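Local atomic coordinates of MGS-M4 (Unidentified, PDB entry 4Q3M), a protein that is probably an NAD(P)H-dependent oxidoreductase of the aldo-keto reductase family, built as a TIM barrel, whose substrate is unknown. Residues His168-Tyr173 with Ile179-Tyr184; Tyr28-Ala33 with Lys230-Glu235; Glu199-Ile204 with Pro213-Arg218; Lys109-Ala114 with Val140-Tyr145. One frame throughout, in Å; residues are numbered along the deposited sequence.

In the fold
All four contacts belong to the beta/alpha barrel of the aldo-keto reductase family. Along the chain, helix 26-37 supplies the first half of interaction 2, interactions 4, 1 and 3 follow in that order, and residues 230-235 complete interaction 2, bringing the end of the barrel back to its start. Interaction 1 lies closest to the centre of the chain, joining a barrel strand to its covering helix. Its centre is about 16 Å from that of interaction 4, and the two touch where helix 168-176 packs on helix 140-149. Interaction 3 pairs helices 199-207 and 212-222, its centre about 20 Å from that of interaction 1. Interactions 2 and 4 stand on opposite sides of the chain's centre, their centres about 34 Å apart.

Interaction 1: residues His168-Tyr173 with Ile179-Tyr184; sequences HFLHDY and IQLEAY
L181 of strand 180-184 points into the flank of helix 168-176, where it meets L170 and H171; helix and strand form the second half of the beta-alpha-beta unit that starts at strand 156-160. The close part of the contact centres on one methyl group. CD1 of L181 lies 3.8 Å from CA of H171 and 4.0 Å from CG of L170, so it rests on the helix backbone as well as on a side chain. L170 and L181 cross at about a right angle, and L170 also packs on V159 and V140, so it lies between the sheet and helix 140-149. The contact is made by van der Waals packing, with no hydrogen bond between helix and strand. The outer part of the helix is looser: H168 and D172 turn away from the strand and are partly exposed, D172 making a weak, long ion pair with K175. F169, by contrast, packs on D270 of the second subunit. H171 stays buried. With CG anti to the backbone N (chi1 -173°), its imidazole swings toward the strand, ND1 making a weak hydrogen bond to R223. The carbon side of this ring meets the strand obliquely, CD2 of H171 lying 4.0 Å from CB of L181.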
loop_
_atom_site.group_PDB
_atom_site.type_symbol
_atom_site.label_atom_id
_atom_site.label_comp_id
_atom_site.label_asym_id
_atom_site.label_seq_id
_atom_site.Cartn_x
_atom_site.Cartn_y
_atom_site.Cartn_z
ATOM N N HIS A 168 9.653 -6.459 4.120
ATOM C CA HIS A 168 10.359 -6.957 5.298
ATOM C C HIS A 168 9.581 -6.708 6.588
ATOM O O HIS A 168 9.654 -7.500 7.528
ATOM C CB HIS A 168 11.748 -6.322 5.396
ATOM C CG HIS A 168 12.711 -6.822 4.367
ATOM N ND1 HIS A 168 13.544 -7.899 4.588
ATOM C CD2 HIS A 168 12.971 -6.398 3.107
ATOM C CE1 HIS A 168 14.277 -8.114 3.510
ATOM N NE2 HIS A 168 13.947 -7.218 2.597
ATOM N N PHE A 169 8.841 -5.605 6.628
ATOM C CA PHE A 169 8.045 -5.259 7.799
ATOM C C PHE A 169 6.895 -6.243 7.978
ATOM O O PHE A 169 6.704 -6.802 9.059
ATOM C CB PHE A 169 7.508 -3.831 7.681
ATOM C CG PHE A 169 6.797 -3.344 8.912
ATOM C CD1 PHE A 169 7.496 -2.704 9.921
ATOM C CD2 PHE A 169 5.430 -3.520 9.057
ATOM C CE1 PHE A 169 6.846 -2.253 11.055
ATOM C CE2 PHE A 169 4.776 -3.074 10.190
ATOM C CZ PHE A 169 5.485 -2.437 11.189
ATOM N N LEU A 170 6.131 -6.445 6.909
ATOM C CA LEU A 170 5.006 -7.371 6.923
ATOM C C LEU A 170 5.478 -8.798 7.184
ATOM O O LEU A 170 4.829 -9.556 7.907
ATOM C CB LEU A 170 4.241 -7.300 5.600
ATOM C CG LEU A 170 3.046 -8.241 5.433
ATOM C CD1 LEU A 170 1.986 -7.958 6.488
ATOM C CD2 LEU A 170 2.462 -8.120 4.035
ATOM N N HIS A 171 6.615 -9.150 6.592
ATOM C CA HIS A 171 7.208 -10.471 6.769
ATOM C C HIS A 171 7.553 -10.724 8.231
ATOM O O HIS A 171 7.238 -11.781 8.779
ATOM C CB HIS A 171 8.461 -10.615 5.903
ATOM C CG HIS A 171 9.031 -11.999 5.890
ATOM N ND1 HIS A 171 10.346 -12.258 5.564
ATOM C CD2 HIS A 171 8.466 -13.200 6.154
ATOM C CE1 HIS A 171 10.566 -13.558 5.632
ATOM N NE2 HIS A 171 9.442 -14.153 5.987
ATOM N N ASP A 172 8.201 -9.746 8.857
ATOM C CA ASP A 172 8.577 -9.854 10.261
ATOM C C ASP A 172 7.351 -9.988 11.154
ATOM O O ASP A 172 7.347 -10.783 12.092
ATOM C CB ASP A 172 9.411 -8.647 10.693
ATOM C CG ASP A 172 10.843 -8.720 10.199
ATOM O OD1 ASP A 172 11.290 -9.828 9.833
ATOM O OD2 ASP A 172 11.523 -7.673 10.184
ATOM N N TYR A 173 6.311 -9.211 10.858
ATOM C CA TYR A 173 5.074 -9.283 11.627
ATOM C C TYR A 173 4.466 -10.678 11.555
ATOM O O TYR A 173 4.089 -11.252 12.577
ATOM C CB TYR A 173 4.055 -8.251 11.137
ATOM C CG TYR A 173 2.702 -8.418 11.795
ATOM C CD1 TYR A 173 2.445 -7.875 13.047
ATOM C CD2 TYR A 173 1.687 -9.134 11.172
ATOM C CE1 TYR A 173 1.215 -8.036 13.656
ATOM C CE2 TYR A 173 0.458 -9.302 11.774
ATOM C CZ TYR A 173 0.226 -8.750 13.014
ATOM O OH TYR A 173 -1.000 -8.919 13.611
ATOM N N ILE A 179 2.597 -16.706 11.035
ATOM C CA ILE A 179 1.892 -16.714 9.761
ATOM C C ILE A 179 2.884 -16.891 8.618
ATOM O O ILE A 179 3.832 -16.118 8.485
ATOM C CB ILE A 179 1.091 -15.417 9.548
ATOM C CG1 ILE A 179 0.092 -15.213 10.688
ATOM C CG2 ILE A 179 0.378 -15.444 8.204
ATOM C CD1 ILE A 179 -0.690 -13.920 10.594
ATOM N N GLN A 180 2.672 -17.917 7.801
ATOM C CA GLN A 180 3.549 -18.162 6.665
ATOM C C GLN A 180 3.249 -17.190 5.535
ATOM O O GLN A 180 2.193 -17.263 4.907
ATOM C CB GLN A 180 3.412 -19.600 6.166
ATOM C CG GLN A 180 4.209 -19.888 4.902
ATOM C CD GLN A 180 5.707 -19.765 5.114
ATOM O OE1 GLN A 180 6.241 -20.228 6.121
ATOM N NE2 GLN A 180 6.390 -19.137 4.165
ATOM N N LEU A 181 4.178 -16.276 5.279
ATOM C CA LEU A 181 4.016 -15.334 4.184
ATOM C C LEU A 181 4.236 -16.038 2.851
ATOM O O LEU A 181 5.214 -16.763 2.672
ATOM C CB LEU A 181 4.980 -14.155 4.330
ATOM C CG LEU A 181 4.710 -12.966 3.405
ATOM C CD1 LEU A 181 4.730 -11.664 4.187
ATOM C CD2 LEU A 181 5.722 -12.926 2.272
ATOM N N GLU A 182 3.309 -15.826 1.924
ATOM C CA GLU A 182 3.405 -16.410 0.596
ATOM C C GLU A 182 3.497 -15.299 -0.442
ATOM O O GLU A 182 2.756 -14.319 -0.381
ATOM C CB GLU A 182 2.207 -17.318 0.316
ATOM C CG GLU A 182 2.316 -18.121 -0.968
ATOM C CD GLU A 182 1.121 -19.028 -1.189
ATOM O OE1 GLU A 182 0.056 -18.767 -0.589
ATOM O OE2 GLU A 182 1.245 -20.003 -1.959
ATOM N N ALA A 183 4.412 -15.451 -1.391
ATOM C CA ALA A 183 4.658 -14.407 -2.374
ATOM C C ALA A 183 4.028 -14.726 -3.722
ATOM O O ALA A 183 4.390 -15.712 -4.363
ATOM C CB ALA A 183 6.154 -14.187 -2.539
ATOM N N TYR A 184 3.081 -13.895 -4.151
ATOM C CA TYR A 184 2.607 -13.967 -5.525
ATOM C C TYR A 184 3.233 -12.815 -6.300
ATOM O O TYR A 184 3.786 -11.889 -5.705
ATOM C CB TYR A 184 1.071 -13.947 -5.607
ATOM C CG TYR A 184 0.389 -12.602 -5.424
ATOM C CD1 TYR A 184 0.299 -11.692 -6.475
ATOM C CD2 TYR A 184 -0.208 -12.265 -4.216
ATOM C CE1 TYR A 184 -0.335 -10.475 -6.316
ATOM C CE2 TYR A 184 -0.849 -11.049 -4.050
ATOM C CZ TYR A 184 -0.908 -10.158 -5.102
ATOM O OH TYR A 184 -1.544 -8.947 -4.941
#

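Interaction 2: residues Tyr28-Ala33 with Lys230-Glu235; sequences YNAVKA and KSITPE. With SO4 (sulfate ion), chain G.
A first torsion of 58° sets CG2 of I232 opposite its own carbonyl carbon and beside its backbone N, from where it reaches CB of A30 at 4.4 Å, while the end of the I232 side chain leads away from the helix. In S231 the hydroxyl is trans to the backbone N (chi1 -177°); OG accepts the backbone N-H of T233 at 3.2 Å, an ST turn just ahead of helix 234-241. The small CB of A30 also lies 3.7 Å from the carbonyl O of S231, and a turn later CB of A33 meets CB of P234 at 4.4 Å. Two alanines thus let helix 26-37 come near the 230-235 backbone. Just before this turn, K230 N donates to O3 of a sulfate, probably from the crystallisation liquor, at 3.1 Å (148°); the same sulfate is also hydrogen-bonded by L187 N and S189 N. Three backbone N-H groups around one anion are consistent with a site for a cofactor phosphate, as in aldo-keto reductases whose Lys-Ser sequence lies near the dinucleotide.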
loop_
_atom_site.group_PDB
_atom_site.type_symbol
_atom_site.label_atom_id
_atom_site.label_comp_id
_atom_site.label_asym_id
_atom_site.label_seq_id
_atom_site.Cartn_x
_atom_site.Cartn_y
_atom_site.Cartn_z
ATOM N N TYR A 28 -4.824 -25.983 -18.186
ATOM C CA TYR A 28 -4.739 -27.435 -18.081
ATOM C C TYR A 28 -3.333 -27.933 -18.404
ATOM O O TYR A 28 -2.753 -28.711 -17.646
ATOM C CB TYR A 28 -5.758 -28.100 -19.010
ATOM C CG TYR A 28 -5.576 -29.595 -19.157
ATOM C CD1 TYR A 28 -6.101 -30.474 -18.219
ATOM C CD2 TYR A 28 -4.881 -30.128 -20.236
ATOM C CE1 TYR A 28 -5.935 -31.840 -18.349
ATOM C CE2 TYR A 28 -4.709 -31.493 -20.374
ATOM C CZ TYR A 28 -5.239 -32.344 -19.427
ATOM O OH TYR A 28 -5.072 -33.703 -19.560
ATOM N N ASN A 29 -2.798 -27.483 -19.534
ATOM C CA ASN A 29 -1.471 -27.897 -19.974
ATOM C C ASN A 29 -0.376 -27.471 -19.004
ATOM O O ASN A 29 0.546 -28.236 -18.724
ATOM C CB ASN A 29 -1.171 -27.337 -21.366
ATOM C CG ASN A 29 -2.001 -27.992 -22.451
ATOM O OD1 ASN A 29 -2.399 -29.151 -22.330
ATOM N ND2 ASN A 29 -2.267 -27.253 -23.521
ATOM N N ALA A 30 -0.488 -26.248 -18.495
ATOM C CA ALA A 30 0.516 -25.691 -17.595
ATOM C C ALA A 30 0.645 -26.504 -16.311
ATOM O O ALA A 30 1.755 -26.768 -15.846
ATOM C CB ALA A 30 0.183 -24.242 -17.269
ATOM N N VAL A 31 -0.492 -26.900 -15.747
ATOM C CA VAL A 31 -0.512 -27.665 -14.504
ATOM C C VAL A 31 0.247 -28.982 -14.634
ATOM O O VAL A 31 1.095 -29.302 -13.802
ATOM C CB VAL A 31 -1.956 -27.956 -14.043
ATOM C CG1 VAL A 31 -1.965 -28.985 -12.923
ATOM C CG2 VAL A 31 -2.638 -26.673 -13.594
ATOM N N LYS A 32 -0.048 -29.738 -15.688
ATOM C CA LYS A 32 0.601 -31.027 -15.898
ATOM C C LYS A 32 2.064 -30.865 -16.297
ATOM O O LYS A 32 2.921 -31.629 -15.853
ATOM C CB LYS A 32 -0.138 -31.840 -16.959
ATOM C CG LYS A 32 0.450 -33.221 -17.178
ATOM C CD LYS A 32 -0.568 -34.302 -16.881
ATOM C CE LYS A 32 -1.807 -34.127 -17.738
ATOM N NZ LYS A 32 -2.757 -35.250 -17.555
ATOM N N ALA A 33 2.346 -29.870 -17.135
ATOM C CA ALA A 33 3.719 -29.569 -17.527
ATOM C C ALA A 33 4.551 -29.228 -16.296
ATOM O O ALA A 33 5.763 -29.437 -16.273
ATOM C CB ALA A 33 3.753 -28.425 -18.528
ATOM N N LYS A 230 3.785 -17.547 -11.756
ATOM C CA LYS A 230 2.778 -17.890 -12.754
ATOM C C LYS A 230 3.401 -18.014 -14.140
ATOM O O LYS A 230 4.264 -17.217 -14.511
ATOM C CB LYS A 230 1.665 -16.839 -12.774
ATOM C CG LYS A 230 1.086 -16.513 -11.408
ATOM C CD LYS A 230 0.090 -15.366 -11.490
ATOM C CE LYS A 230 -0.362 -14.922 -10.107
ATOM N NZ LYS A 230 -1.126 -15.985 -9.398
ATOM N N SER A 231 2.955 -19.011 -14.900
ATOM C CA SER A 231 3.448 -19.232 -16.257
ATOM C C SER A 231 2.594 -20.250 -17.008
ATOM O O SER A 231 1.980 -21.128 -16.401
ATOM C CB SER A 231 4.905 -19.702 -16.232
ATOM O OG SER A 231 5.416 -19.850 -17.546
ATOM N N ILE A 232 2.559 -20.125 -18.330
ATOM C CA ILE A 232 1.903 -21.111 -19.181
ATOM C C ILE A 232 2.879 -21.636 -20.226
ATOM O O ILE A 232 2.520 -22.455 -21.072
ATOM C CB ILE A 232 0.664 -20.534 -19.891
ATOM C CG1 ILE A 232 1.049 -19.318 -20.737
ATOM C CG2 ILE A 232 -0.415 -20.180 -18.879
ATOM C CD1 ILE A 232 -0.085 -18.780 -21.584
ATOM N N THR A 233 4.116 -21.153 -20.161
ATOM C CA THR A 233 5.169 -21.603 -21.062
ATOM C C THR A 233 5.993 -22.701 -20.399
ATOM O O THR A 233 6.756 -22.428 -19.472
ATOM C CB THR A 233 6.094 -20.446 -21.478
ATOM O OG1 THR A 233 5.307 -19.361 -21.986
ATOM C CG2 THR A 233 7.076 -20.903 -22.544
ATOM N N PRO A 234 5.840 -23.946 -20.881
ATOM C CA PRO A 234 6.439 -25.161 -20.310
ATOM C C PRO A 234 7.923 -25.030 -19.970
ATOM O O PRO A 234 8.348 -25.523 -18.924
ATOM C CB PRO A 234 6.233 -26.196 -21.417
ATOM C CG PRO A 234 4.999 -25.748 -22.106
ATOM C CD PRO A 234 5.052 -24.245 -22.089
ATOM N N GLU A 235 8.692 -24.378 -20.836
ATOM C CA GLU A 235 10.124 -24.214 -20.605
ATOM C C GLU A 235 10.408 -23.402 -19.347
ATOM O O GLU A 235 11.176 -23.828 -18.485
ATOM C CB GLU A 235 10.795 -23.549 -21.808
ATOM C CG GLU A 235 12.172 -22.982 -21.497
ATOM C CD GLU A 235 13.144 -23.132 -22.648
ATOM O OE1 GLU A 235 12.763 -22.822 -23.796
ATOM O OE2 GLU A 235 14.292 -23.561 -22.404
HETATM S S SO4 G . 4.677 -13.759 -11.834
HETATM O O1 SO4 G . 4.566 -13.694 -13.288
HETATM O O2 SO4 G . 3.343 -13.834 -11.247
HETATM O O3 SO4 G . 5.439 -14.946 -11.459
HETATM O O4 SO4 G . 5.360 -12.564 -11.346
#

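Interaction 3: residues Glu199-Ile204 with Pro213-Arg218; sequences ETMAKI and PQIAIR
M201 and I204 of helix 199-207 meet I215 of helix 212-222, two consecutive helices in the crossover of the TIM barrel that leads from strand 180-184 to strand 226-227. The segment begins at E199, whose carbonyl O accepts the backbone N-H of K203. T200 is directed elsewhere, packing on S255 and V259, so the first side chain to reach the neighbouring helix is M201. Its backbone N is bonded to OD1 of N198. Its side chain, CG trans to the carbonyl carbon and then bent at chi2 (-59°) and chi3, carries SD to within 4.0 Å of CG2 of I215; L195 and I256 also touch it. A202 faces away from the contact. One turn on from M201, CB of I204 is directed toward the other helix, and the side chain touches D252 as well. Its CG1 stands between the backbone N and the carbonyl carbon (chi1 84°), and CD1 extends from there onto I215. Every approach is apolar, with no hydrogen bond between the segments. CG2 is the branch of I215 that both partners share: M201 SD and I204 CD1 approach it from directions roughly at right angles. I204 CD1 spreads over the other branch too, lying 3.6 Å from both CG1 and CD1 of I215.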
loop_
_atom_site.group_PDB
_atom_site.type_symbol
_atom_site.label_atom_id
_atom_site.label_comp_id
_atom_site.label_asym_id
_atom_site.label_seq_id
_atom_site.Cartn_x
_atom_site.Cartn_y
_atom_site.Cartn_z
ATOM N N GLU A 199 20.146 -4.424 -13.191
ATOM C CA GLU A 199 21.582 -4.666 -13.264
ATOM C C GLU A 199 22.078 -5.598 -12.166
ATOM O O GLU A 199 22.888 -6.493 -12.417
ATOM C CB GLU A 199 22.345 -3.348 -13.180
ATOM C CG GLU A 199 23.846 -3.538 -13.144
ATOM C CD GLU A 199 24.581 -2.265 -12.811
ATOM O OE1 GLU A 199 24.003 -1.409 -12.109
ATOM O OE2 GLU A 199 25.734 -2.108 -13.267
ATOM N N THR A 200 21.602 -5.372 -10.946
ATOM C CA THR A 200 22.013 -6.179 -9.805
ATOM C C THR A 200 21.550 -7.621 -9.972
ATOM O O THR A 200 22.323 -8.554 -9.761
ATOM C CB THR A 200 21.465 -5.609 -8.486
ATOM O OG1 THR A 200 21.901 -4.252 -8.331
ATOM C CG2 THR A 200 21.953 -6.431 -7.304
ATOM N N MET A 201 20.290 -7.798 -10.360
ATOM C CA MET A 201 19.747 -9.130 -10.612
ATOM C C MET A 201 20.484 -9.815 -11.759
ATOM O O MET A 201 20.710 -11.026 -11.728
ATOM C CB MET A 201 18.252 -9.055 -10.929
ATOM C CG MET A 201 17.373 -8.637 -9.761
ATOM S SD MET A 201 17.496 -9.736 -8.338
ATOM C CE MET A 201 18.467 -8.715 -7.235
ATOM N N ALA A 202 20.852 -9.033 -12.768
ATOM C CA ALA A 202 21.529 -9.566 -13.945
ATOM C C ALA A 202 22.949 -10.005 -13.615
ATOM O O ALA A 202 23.442 -10.995 -14.153
ATOM C CB ALA A 202 21.540 -8.535 -15.064
ATOM N N LYS A 203 23.604 -9.263 -12.727
ATOM C CA LYS A 203 24.977 -9.567 -12.350
ATOM C C LYS A 203 25.038 -10.872 -11.564
ATOM O O LYS A 203 25.741 -11.796 -11.954
ATOM C CB LYS A 203 25.589 -8.426 -11.527
ATOM C CG LYS A 203 26.589 -8.881 -10.462
ATOM C CD LYS A 203 26.501 -8.037 -9.199
ATOM C CE LYS A 203 27.462 -8.541 -8.127
ATOM N NZ LYS A 203 27.024 -9.838 -7.536
ATOM N N ILE A 204 24.282 -10.958 -10.472
ATOM C CA ILE A 204 24.413 -12.091 -9.564
ATOM C C ILE A 204 23.958 -13.377 -10.258
ATOM O O ILE A 204 24.271 -14.480 -9.808
ATOM C CB ILE A 204 23.632 -11.836 -8.233
ATOM C CG1 ILE A 204 22.143 -12.179 -8.333
ATOM C CG2 ILE A 204 23.840 -10.411 -7.743
ATOM C CD1 ILE A 204 21.830 -13.599 -7.916
ATOM N N PRO A 213 14.947 -14.708 -13.428
ATOM C CA PRO A 213 13.806 -15.202 -12.644
ATOM C C PRO A 213 14.187 -16.254 -11.600
ATOM O O PRO A 213 13.732 -16.160 -10.460
ATOM C CB PRO A 213 12.891 -15.815 -13.709
ATOM C CG PRO A 213 13.223 -15.082 -14.949
ATOM C CD PRO A 213 14.698 -14.839 -14.875
ATOM N N GLN A 214 15.006 -17.229 -11.991
ATOM C CA GLN A 214 15.472 -18.276 -11.081
ATOM C C GLN A 214 16.093 -17.679 -9.824
ATOM O O GLN A 214 15.997 -18.244 -8.734
ATOM C CB GLN A 214 16.491 -19.179 -11.778
ATOM C CG GLN A 214 15.898 -20.110 -12.815
ATOM C CD GLN A 214 16.955 -20.944 -13.513
ATOM O OE1 GLN A 214 18.051 -20.464 -13.802
ATOM N NE2 GLN A 214 16.631 -22.204 -13.783
ATOM N N ILE A 215 16.731 -16.528 -9.998
ATOM C CA ILE A 215 17.331 -15.792 -8.899
ATOM C C ILE A 215 16.290 -15.232 -7.940
ATOM O O ILE A 215 16.339 -15.494 -6.736
ATOM C CB ILE A 215 18.189 -14.634 -9.426
ATOM C CG1 ILE A 215 19.465 -15.174 -10.079
ATOM C CG2 ILE A 215 18.465 -13.628 -8.317
ATOM C CD1 ILE A 215 20.077 -16.364 -9.359
ATOM N N ALA A 216 15.354 -14.456 -8.482
ATOM C CA ALA A 216 14.311 -13.818 -7.686
ATOM C C ALA A 216 13.518 -14.853 -6.903
ATOM O O ALA A 216 13.084 -14.602 -5.778
ATOM C CB ALA A 216 13.389 -13.005 -8.580
ATOM N N ILE A 217 13.342 -16.022 -7.508
ATOM C CA ILE A 217 12.650 -17.126 -6.862
ATOM C C ILE A 217 13.471 -17.671 -5.698
ATOM O O ILE A 217 12.954 -17.841 -4.595
ATOM C CB ILE A 217 12.350 -18.254 -7.864
ATOM C CG1 ILE A 217 11.401 -17.749 -8.951
ATOM C CG2 ILE A 217 11.749 -19.456 -7.155
ATOM C CD1 ILE A 217 11.215 -18.711 -10.095
ATOM N N ARG A 218 14.753 -17.927 -5.946
ATOM C CA ARG A 218 15.651 -18.456 -4.920
ATOM C C ARG A 218 15.777 -17.508 -3.735
ATOM O O ARG A 218 15.833 -17.940 -2.585
ATOM C CB ARG A 218 17.037 -18.729 -5.503
ATOM C CG ARG A 218 18.014 -19.325 -4.500
ATOM C CD ARG A 218 17.492 -20.643 -3.946
ATOM N NE ARG A 218 18.224 -21.067 -2.757
ATOM C CZ ARG A 218 17.964 -22.180 -2.078
ATOM N NH1 ARG A 218 16.990 -22.988 -2.474
ATOM N NH2 ARG A 218 18.680 -22.487 -1.005
#

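Interaction 4: residues Lys109-Ala114 with Val140-Tyr145; sequences KGYDNA and VHHLMY
Helices 111-126 and 140-149, two successive outer helices of the beta/alpha barrel, meet through their first turns, with Y111 of one laid across Y145, H141 and H142 of the other. Y111 carries most of the contact. Its CB sits over the centre of one face of the Y145 ring, a CH-pi contact 3.6 Å from the ring centroid and 12° off the normal. Beyond CB the two phenol rings are tilted 33° from each other, neither stacked nor edge-to-face, with CD1 of Y111 3.5 Å from CG of Y145. The Y145 side chain, its CG anti to the backbone N (chi1 -175°), reaches across the start of helix 111-126, with CE2 3.4 Å from the carbonyl O of Y111. At the far end of Y111, OH lies in the plane of the H141 imidazole, 3.2 Å from CD2, and CE1 of Y111 approaches the edge of H142 at CD2. H142 NE2 is bonded to D270, while F108 stacks on H142 and meets the Y111 ring edge-to-face. H141 and M144 also pack on V140 and M144 of the second subunit. Such side-by-side packing of consecutive helices is what builds the outer layer of a TIM barrel.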
loop_
_atom_site.group_PDB
_atom_site.type_symbol
_atom_site.label_atom_id
_atom_site.label_comp_id
_atom_site.label_asym_id
_atom_site.label_seq_id
_atom_site.Cartn_x
_atom_site.Cartn_y
_atom_site.Cartn_z
ATOM N N LYS A 109 -12.182 -6.937 2.693
ATOM C CA LYS A 109 -13.407 -6.211 2.380
ATOM C C LYS A 109 -14.139 -5.794 3.650
ATOM O O LYS A 109 -15.357 -5.934 3.749
ATOM C CB LYS A 109 -14.327 -7.065 1.502
ATOM C CG LYS A 109 -13.724 -7.465 0.163
ATOM C CD LYS A 109 -13.682 -6.292 -0.804
ATOM C CE LYS A 109 -15.085 -5.837 -1.177
ATOM N NZ LYS A 109 -15.069 -4.789 -2.235
ATOM N N GLY A 110 -13.390 -5.281 4.621
ATOM C CA GLY A 110 -13.958 -4.904 5.902
ATOM C C GLY A 110 -13.722 -5.976 6.949
ATOM O O GLY A 110 -13.633 -7.159 6.623
ATOM N N TYR A 111 -13.618 -5.561 8.207
ATOM C CA TYR A 111 -13.340 -6.490 9.297
ATOM C C TYR A 111 -14.466 -7.499 9.490
ATOM O O TYR A 111 -14.217 -8.696 9.642
ATOM C CB TYR A 111 -13.101 -5.732 10.605
ATOM C CG TYR A 111 -11.866 -4.860 10.597
ATOM C CD1 TYR A 111 -10.607 -5.408 10.395
ATOM C CD2 TYR A 111 -11.958 -3.490 10.807
ATOM C CE1 TYR A 111 -9.474 -4.616 10.390
ATOM C CE2 TYR A 111 -10.831 -2.690 10.806
ATOM C CZ TYR A 111 -9.592 -3.258 10.597
ATOM O OH TYR A 111 -8.467 -2.466 10.594
ATOM N N ASP A 112 -15.703 -7.012 9.485
ATOM C CA ASP A 112 -16.864 -7.867 9.704
ATOM C C ASP A 112 -17.000 -8.917 8.605
ATOM O O ASP A 112 -17.312 -10.074 8.881
ATOM C CB ASP A 112 -18.141 -7.030 9.790
ATOM C CG ASP A 112 -19.356 -7.860 10.156
ATOM O OD1 ASP A 112 -19.605 -8.049 11.365
ATOM O OD2 ASP A 112 -20.062 -8.323 9.236
ATOM N N ASN A 113 -16.764 -8.509 7.361
ATOM C CA ASN A 113 -16.787 -9.441 6.241
ATOM C C ASN A 113 -15.648 -10.447 6.331
ATOM O O ASN A 113 -15.792 -11.596 5.919
ATOM C CB ASN A 113 -16.712 -8.693 4.909
ATOM C CG ASN A 113 -18.040 -8.084 4.508
ATOM O OD1 ASN A 113 -19.102 -8.547 4.929
ATOM N ND2 ASN A 113 -17.989 -7.047 3.680
ATOM N N ALA A 114 -14.517 -10.006 6.870
ATOM C CA ALA A 114 -13.357 -10.872 7.031
ATOM C C ALA A 114 -13.621 -11.946 8.081
ATOM O O ALA A 114 -13.375 -13.128 7.849
ATOM C CB ALA A 114 -12.130 -10.053 7.406
ATOM N N VAL A 140 -1.115 -5.434 7.888
ATOM C CA VAL A 140 -0.863 -5.701 9.302
ATOM C C VAL A 140 -2.113 -5.556 10.171
ATOM O O VAL A 140 -2.442 -6.460 10.939
ATOM C CB VAL A 140 0.241 -4.777 9.856
ATOM C CG1 VAL A 140 0.317 -4.884 11.373
ATOM C CG2 VAL A 140 1.583 -5.119 9.222
ATOM N N HIS A 141 -2.814 -4.431 10.047
ATOM C CA HIS A 141 -3.980 -4.184 10.891
ATOM C C HIS A 141 -5.132 -5.131 10.563
ATOM O O HIS A 141 -5.991 -5.387 11.408
ATOM C CB HIS A 141 -4.439 -2.725 10.780
ATOM C CG HIS A 141 -4.734 -2.279 9.382
ATOM N ND1 HIS A 141 -3.744 -1.986 8.469
ATOM C CD2 HIS A 141 -5.909 -2.054 8.748
ATOM C CE1 HIS A 141 -4.297 -1.611 7.329
ATOM N NE2 HIS A 141 -5.609 -1.643 7.472
ATOM N N HIS A 142 -5.143 -5.656 9.343
ATOM C CA HIS A 142 -6.115 -6.678 8.971
ATOM C C HIS A 142 -5.796 -7.982 9.692
ATOM O O HIS A 142 -6.692 -8.678 10.170
ATOM C CB HIS A 142 -6.126 -6.900 7.458
ATOM C CG HIS A 142 -6.400 -5.659 6.668
ATOM N ND1 HIS A 142 -5.859 -5.437 5.421
ATOM C CD2 HIS A 142 -7.159 -4.573 6.948
ATOM C CE1 HIS A 142 -6.271 -4.267 4.966
ATOM N NE2 HIS A 142 -7.060 -3.722 5.874
ATOM N N LEU A 143 -4.509 -8.302 9.768
ATOM C CA LEU A 143 -4.058 -9.514 10.440
ATOM C C LEU A 143 -4.272 -9.422 11.948
ATOM O O LEU A 143 -4.652 -10.404 12.583
ATOM C CB LEU A 143 -2.584 -9.781 10.130
ATOM C CG LEU A 143 -2.247 -10.074 8.666
ATOM C CD1 LEU A 143 -0.744 -10.232 8.476
ATOM C CD2 LEU A 143 -2.983 -11.314 8.187
ATOM N N MET A 144 -4.031 -8.239 12.511
ATOM C CA MET A 144 -4.219 -8.013 13.942
ATOM C C MET A 144 -5.650 -8.321 14.366
ATOM O O MET A 144 -5.887 -8.844 15.456
ATOM C CB MET A 144 -3.865 -6.570 14.321
ATOM C CG MET A 144 -2.403 -6.208 14.114
ATOM S SD MET A 144 -1.883 -4.724 14.999
ATOM C CE MET A 144 -2.904 -3.478 14.224
ATOM N N TYR A 145 -6.601 -7.999 13.494
ATOM C CA TYR A 145 -8.009 -8.247 13.770
ATOM C C TYR A 145 -8.313 -9.741 13.789
ATOM O O TYR A 145 -9.063 -10.218 14.641
ATOM C CB TYR A 145 -8.889 -7.540 12.737
ATOM C CG TYR A 145 -10.370 -7.653 13.014
ATOM C CD1 TYR A 145 -10.994 -6.798 13.915
ATOM C CD2 TYR A 145 -11.146 -8.610 12.374
ATOM C CE1 TYR A 145 -12.348 -6.897 14.173
ATOM C CE2 TYR A 145 -12.501 -8.715 12.625
ATOM C CZ TYR A 145 -13.097 -7.857 13.524
ATOM O OH TYR A 145 -14.446 -7.959 13.775
#